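Local structure of periphilin-1 (Homo sapiens, 6SWG) at residues E44-V49 / R69-E74. The protein is probably a subunit of the HUSH complex, in which its C-terminal helical hairpin would serve dimerisation and binding of a partner protein in transcriptional silencing. Numbering follows the deposited sequence.
Sequences ETFGMV and RQNLHE
Phe46 projects from helix 23-56 against Asn71 and Leu72 of helix 61-93; these two helices are the antiparallel arms of a helical hairpin, and the contact illustrates how one large side chain can fill the seam between two packed helices. Across the two segments the nearest CA atoms are those of Phe46 and Leu72, 8.2 Å apart. The aromatic residue divides its contacts between its two ends. At the near end, its CB meets Leu72 CD2 at 3.9 Å, and the same methyl also touches CG at the root of the ring. Two torsions turn this branch of Leu72 toward Phe46: CG stands beside the backbone N, anti to the carbonyl carbon (chi1 -68°), and chi2 is extended at -169°. The two side chains run past each other in opposite directions. At the far end, Phe46 CE1 lies 3.8 Å from Asn71 CB, while CZ packs against the same CB and the amide carbon CG. Here the side chains cross at about a right angle, the ring and amide planes inclined by 31°. Cut back to an alanine, this position would retain the CB contact to Leu72 CD2 but is likely to open a gap where the ring lay, leaving Asn71 CB without its aromatic neighbour. Beyond the two segments, Phe46 also packs on Leu68 and Ile75 of helix 61-93 and on Met52 of the second periphilin subunit, while Leu72 touches an aromatic side chain of another protein. The amide of Asn71, a buried residue, finds its partners outside the two segments: ND2 is hydrogen-bonded to Ala67 O one helical turn earlier and to Met52 O of the second subunit.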
ATOM      1  N   GLU B  44      -3.916  -6.761  -5.610  1.00 86.72           N
ATOM      2  CA  GLU B  44      -3.643  -7.462  -4.359  1.00 94.22           C
ATOM      3  C   GLU B  44      -3.499  -6.479  -3.194  1.00 87.08           C
ATOM      4  O   GLU B  44      -4.030  -6.718  -2.104  1.00 86.36           O
ATOM      5  CB  GLU B  44      -2.422  -8.364  -4.520  1.00110.01           C
ATOM      6  CG  GLU B  44      -2.753  -9.628  -5.340  1.00122.38           C
ATOM      7  CD  GLU B  44      -1.531 -10.410  -5.833  1.00131.40           C
ATOM      8  OE1 GLU B  44      -0.413  -9.866  -5.797  1.00134.03           O
ATOM      9  OE2 GLU B  44      -1.681 -11.574  -6.279  1.00134.32           O
ATOM     10  N   THR B  45      -2.881  -5.324  -3.410  1.00 82.73           N
ATOM     11  CA  THR B  45      -2.791  -4.366  -2.318  1.00 82.92           C
ATOM     12  C   THR B  45      -4.178  -3.830  -1.919  1.00 87.03           C
ATOM     13  O   THR B  45      -4.535  -3.837  -0.735  1.00 84.09           O
ATOM     14  CB  THR B  45      -1.837  -3.254  -2.725  1.00 83.78           C
ATOM     15  OG1 THR B  45      -0.504  -3.784  -2.747  1.00 85.59           O
ATOM     16  CG2 THR B  45      -1.928  -2.064  -1.749  1.00 83.80           C
ATOM     17  N   PHE B  46      -4.974  -3.364  -2.895  1.00 88.04           N
ATOM     18  CA  PHE B  46      -6.339  -2.941  -2.591  1.00 87.63           C
ATOM     19  C   PHE B  46      -7.095  -4.015  -1.825  1.00 84.73           C
ATOM     20  O   PHE B  46      -7.826  -3.719  -0.871  1.00 83.45           O
ATOM     21  CB  PHE B  46      -7.121  -2.605  -3.879  1.00 91.06           C
ATOM     22  CG  PHE B  46      -7.263  -1.143  -4.109  1.00 96.15           C
ATOM     23  CD1 PHE B  46      -8.381  -0.451  -3.636  1.00 96.43           C
ATOM     24  CD2 PHE B  46      -6.257  -0.437  -4.755  1.00 97.58           C
ATOM     25  CE1 PHE B  46      -8.484   0.914  -3.813  1.00 95.54           C
ATOM     26  CE2 PHE B  46      -6.359   0.937  -4.929  1.00 98.61           C
ATOM     27  CZ  PHE B  46      -7.467   1.613  -4.449  1.00 96.99           C
ATOM     28  N   GLY B  47      -6.974  -5.268  -2.266  1.00 84.57           N
ATOM     29  CA  GLY B  47      -7.743  -6.336  -1.652  1.00 84.97           C
ATOM     30  C   GLY B  47      -7.310  -6.614  -0.231  1.00 88.15           C
ATOM     31  O   GLY B  47      -8.148  -6.818   0.639  1.00 90.75           O
ATOM     32  N   MET B  48      -6.005  -6.597   0.024  1.00 92.36           N
ATOM     33  CA  MET B  48      -5.473  -6.799   1.371  1.00 99.74           C
ATOM     34  C   MET B  48      -5.967  -5.710   2.319  1.00 87.51           C
ATOM     35  O   MET B  48      -6.471  -5.994   3.422  1.00 84.26           O
ATOM     36  CB  MET B  48      -3.944  -6.806   1.286  1.00114.59           C
ATOM     37  CG  MET B  48      -3.170  -7.089   2.549  1.00131.04           C
ATOM     38  SD  MET B  48      -1.362  -7.164   2.202  1.00143.55           S
ATOM     39  CE  MET B  48      -1.201  -8.654   1.228  1.00146.40           C
ATOM     40  N   VAL B  49      -5.869  -4.450   1.893  1.00 82.82           N
ATOM     41  CA  VAL B  49      -6.293  -3.369   2.774  1.00 83.76           C
ATOM     42  C   VAL B  49      -7.787  -3.477   3.051  1.00 78.93           C
ATOM     43  O   VAL B  49      -8.231  -3.397   4.210  1.00 76.45           O
ATOM     44  CB  VAL B  49      -5.926  -1.998   2.187  1.00 81.87           C
ATOM     45  CG1 VAL B  49      -6.613  -0.858   3.009  1.00 78.55           C
ATOM     46  CG2 VAL B  49      -4.399  -1.854   2.200  1.00 82.37           C
ATOM     47  N   ARG B  69     -14.606  -2.209  -6.201  1.00 85.12           N
ATOM     48  CA  ARG B  69     -14.858  -2.533  -7.593  1.00 91.26           C
ATOM     49  C   ARG B  69     -14.668  -1.300  -8.451  1.00 89.93           C
ATOM     50  O   ARG B  69     -13.967  -1.351  -9.484  1.00 90.75           O
ATOM     51  CB  ARG B  69     -16.247  -3.133  -7.732  1.00 99.33           C
ATOM     52  CG  ARG B  69     -16.419  -4.429  -6.896  1.00104.74           C
ATOM     53  CD  ARG B  69     -17.683  -5.241  -7.344  1.00116.90           C
ATOM     54  NE  ARG B  69     -17.595  -5.762  -8.720  1.00127.50           N
ATOM     55  CZ  ARG B  69     -16.942  -6.877  -9.082  1.00135.39           C
ATOM     56  NH1 ARG B  69     -16.315  -7.633  -8.172  1.00136.06           N
ATOM     57  NH2 ARG B  69     -16.915  -7.242 -10.369  1.00139.31           N
ATOM     58  N   GLN B  70     -15.153  -0.152  -7.975  1.00 94.72           N
ATOM     59  CA  GLN B  70     -15.019   1.048  -8.794  1.00107.88           C
ATOM     60  C   GLN B  70     -13.548   1.298  -9.100  1.00 97.68           C
ATOM     61  O   GLN B  70     -13.133   1.315 -10.265  1.00 94.18           O
ATOM     62  CB  GLN B  70     -15.650   2.238  -8.086  1.00135.52           C
ATOM     63  CG  GLN B  70     -17.108   2.017  -7.796  1.00156.49           C
ATOM     64  CD  GLN B  70     -17.889   1.741  -9.045  1.00172.92           C
ATOM     65  OE1 GLN B  70     -18.063   0.588  -9.434  1.00176.46           O
ATOM     66  NE2 GLN B  70     -18.337   2.794  -9.709  1.00179.42           N
ATOM     67  N   ASN B  71     -12.720   1.331  -8.056  1.00 89.34           N
ATOM     68  CA  ASN B  71     -11.294   1.597  -8.219  1.00 86.96           C
ATOM     69  C   ASN B  71     -10.642   0.570  -9.145  1.00 83.00           C
ATOM     70  O   ASN B  71      -9.944   0.933 -10.100  1.00 82.94           O
ATOM     71  CB  ASN B  71     -10.630   1.628  -6.830  1.00 86.31           C
ATOM     72  CG  ASN B  71     -10.857   2.964  -6.109  1.00 87.87           C
ATOM     73  OD1 ASN B  71     -10.305   3.968  -6.520  1.00 90.49           O
ATOM     74  ND2 ASN B  71     -11.676   2.982  -5.073  1.00 86.26           N
ATOM     75  N   LEU B  72     -10.931  -0.717  -8.946  1.00 83.41           N
ATOM     76  CA  LEU B  72     -10.165  -1.690  -9.715  1.00 86.98           C
ATOM     77  C   LEU B  72     -10.548  -1.590 -11.182  1.00 86.96           C
ATOM     78  O   LEU B  72      -9.705  -1.805 -12.075  1.00 83.79           O
ATOM     79  CB  LEU B  72     -10.374  -3.104  -9.165  1.00 90.06           C
ATOM     80  CG  LEU B  72      -9.746  -3.285  -7.760  1.00 87.16           C
ATOM     81  CD1 LEU B  72      -9.771  -4.784  -7.443  1.00 88.32           C
ATOM     82  CD2 LEU B  72      -8.345  -2.725  -7.565  1.00 79.31           C
ATOM     83  N   HIS B  73     -11.788  -1.159 -11.435  1.00 86.60           N
ATOM     84  CA  HIS B  73     -12.235  -0.960 -12.806  1.00 90.08           C
ATOM     85  C   HIS B  73     -11.541   0.234 -13.446  1.00 89.68           C
ATOM     86  O   HIS B  73     -10.970   0.120 -14.548  1.00 86.19           O
ATOM     87  CB  HIS B  73     -13.726  -0.765 -12.810  1.00 92.07           C
ATOM     88  CG  HIS B  73     -14.278  -0.450 -14.146  1.00100.13           C
ATOM     89  ND1 HIS B  73     -14.403  -1.397 -15.143  1.00102.80           N
ATOM     90  CD2 HIS B  73     -14.753   0.709 -14.666  1.00104.44           C
ATOM     91  CE1 HIS B  73     -14.954  -0.841 -16.211  1.00103.99           C
ATOM     92  NE2 HIS B  73     -15.185   0.435 -15.945  1.00105.48           N
ATOM     93  N   GLU B  74     -11.500   1.367 -12.732  1.00 95.92           N
ATOM     94  CA  GLU B  74     -10.927   2.567 -13.321  1.00115.16           C
ATOM     95  C   GLU B  74      -9.445   2.360 -13.594  1.00 94.34           C
ATOM     96  O   GLU B  74      -8.944   2.650 -14.685  1.00 85.11           O
ATOM     97  CB  GLU B  74     -11.143   3.754 -12.399  1.00129.13           C
ATOM     98  CG  GLU B  74     -10.553   5.038 -12.910  1.00138.06           C
ATOM     99  CD  GLU B  74     -10.782   6.196 -11.973  1.00147.65           C
ATOM    100  OE1 GLU B  74     -11.315   5.981 -10.869  1.00150.66           O
ATOM    101  OE2 GLU B  74     -10.478   7.340 -12.360  1.00152.08           O
TER